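Glutathione S-transferase (PDB 4GF0) is a glutathione S-transferase homologue that binds glutathione and probably catalyses its conjugation to electrophilic substrates. Local coordinates at residues G151-G156 / L161-L166. Numbering follows the deposited sequence.
Sequences GPYVLG and LADPYL
Val154 and Asp163 bring their CA atoms to 6.2 Å where a type I turn, Tyr153 to Gly156, lies beside the N-terminal part of the helix that runs to residue 170, in the all-helical C-terminal domain of the glutathione transferase fold. Asp163 suits this place because its two oxygens serve different parts of the chain. OD1 offers its syn lone pair to Val154 N at 2.8 Å, nearly straight at 171°. OD2 accepts from Ser160 N, as in the Ser-x-x-Asp N-capping box conserved in glutathione transferases, and also from a water at 2.6 Å that in turn accepts from Leu155 N; Ser160 OG bonds to Ala162 N. With CG anti to the carbonyl carbon (chi1 -61°), the carboxylate of Asp163 is swung out to the turn, and three bonds fix its rotation. The side chain of Tyr153 crosses the carboxylate at about a right angle, its CB 3.4 Å from Asp163 OD1; the Tyr153 hydroxyl hydrogen-bonds to Arg196. Next to this polar link, branched Val154 points at the helix and packs against it. The small Ala162 suits the turn's close approach, and longer Leu166, one helical turn on, extends back to the valine. Val154 CG2 thus rests 3.8 Å from both Ala162 CB and Leu166 CD2.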
# COMPACT_ATOMS: atom_id res chain seq x y z
N GLY A 151 3.38 -12.72 17.23
CA GLY A 151 4.29 -12.62 18.36
C GLY A 151 5.39 -13.66 18.33
O GLY A 151 5.11 -14.84 18.12
N PRO A 152 6.65 -13.24 18.55
CA PRO A 152 7.06 -11.86 18.83
C PRO A 152 6.98 -10.95 17.61
O PRO A 152 6.82 -9.74 17.79
CB PRO A 152 8.52 -12.01 19.27
CG PRO A 152 8.98 -13.30 18.66
CD PRO A 152 7.76 -14.19 18.71
N TYR A 153 7.09 -11.52 16.41
CA TYR A 153 7.04 -10.73 15.18
C TYR A 153 5.70 -10.95 14.50
O TYR A 153 4.89 -11.73 14.98
CB TYR A 153 8.17 -11.14 14.24
CG TYR A 153 9.54 -10.85 14.82
CD1 TYR A 153 9.96 -9.55 15.03
CD2 TYR A 153 10.39 -11.89 15.17
CE1 TYR A 153 11.22 -9.29 15.58
CE2 TYR A 153 11.64 -11.63 15.72
CZ TYR A 153 12.05 -10.34 15.91
OH TYR A 153 13.29 -10.10 16.47
N VAL A 154 5.47 -10.28 13.37
CA VAL A 154 4.18 -10.42 12.70
C VAL A 154 3.81 -11.88 12.40
O VAL A 154 2.71 -12.33 12.71
CB VAL A 154 4.12 -9.58 11.42
CG1 VAL A 154 2.86 -9.93 10.60
CG2 VAL A 154 4.15 -8.11 11.77
N LEU A 155 4.74 -12.64 11.84
CA LEU A 155 4.46 -14.03 11.48
C LEU A 155 4.71 -15.00 12.62
O LEU A 155 4.58 -16.21 12.44
CB LEU A 155 5.30 -14.44 10.29
CG LEU A 155 4.95 -13.66 9.02
CD1 LEU A 155 5.90 -14.05 7.93
CD2 LEU A 155 3.51 -13.94 8.60
N GLY A 156 5.08 -14.48 13.78
CA GLY A 156 5.38 -15.33 14.93
C GLY A 156 6.88 -15.37 15.18
O GLY A 156 7.50 -14.32 15.36
N LEU A 161 9.33 -8.97 6.09
CA LEU A 161 9.13 -7.59 5.65
C LEU A 161 8.07 -6.82 6.42
O LEU A 161 8.12 -5.59 6.47
CB LEU A 161 8.74 -7.54 4.17
CG LEU A 161 9.76 -8.05 3.16
CD1 LEU A 161 9.10 -7.87 1.78
CD2 LEU A 161 11.08 -7.27 3.25
N ALA A 162 7.10 -7.52 7.00
CA ALA A 162 6.04 -6.81 7.71
C ALA A 162 6.58 -6.12 8.95
O ALA A 162 6.04 -5.11 9.39
CB ALA A 162 4.89 -7.75 8.08
N ASP A 163 7.67 -6.64 9.50
CA ASP A 163 8.20 -6.16 10.77
C ASP A 163 8.84 -4.76 10.73
O ASP A 163 8.50 -3.92 11.57
CB ASP A 163 9.10 -7.21 11.41
CG ASP A 163 8.35 -8.49 11.72
OD1 ASP A 163 7.34 -8.40 12.45
OD2 ASP A 163 8.74 -9.56 11.19
N PRO A 164 9.73 -4.48 9.76
CA PRO A 164 10.23 -3.10 9.71
C PRO A 164 9.11 -2.10 9.46
O PRO A 164 9.11 -1.01 10.02
CB PRO A 164 11.15 -3.11 8.48
CG PRO A 164 11.62 -4.51 8.40
CD PRO A 164 10.45 -5.35 8.81
N TYR A 165 8.18 -2.49 8.60
CA TYR A 165 7.02 -1.66 8.29
C TYR A 165 6.22 -1.39 9.56
O TYR A 165 5.92 -0.23 9.88
CB TYR A 165 6.15 -2.37 7.23
CG TYR A 165 5.36 -1.46 6.33
CD1 TYR A 165 4.96 -0.19 6.74
CD2 TYR A 165 4.98 -1.89 5.06
CE1 TYR A 165 4.22 0.65 5.89
CE2 TYR A 165 4.25 -1.07 4.22
CZ TYR A 165 3.87 0.19 4.63
OH TYR A 165 3.13 0.97 3.77
N LEU A 166 5.90 -2.44 10.32
CA LEU A 166 5.09 -2.28 11.53
C LEU A 166 5.84 -1.49 12.59
O LEU A 166 5.26 -0.67 13.28
CB LEU A 166 4.67 -3.64 12.09
CG LEU A 166 3.80 -3.59 13.34
CD1 LEU A 166 2.46 -2.92 13.03
CD2 LEU A 166 3.61 -5.01 13.87
O HOH W 1 7.19 -11.55 10.64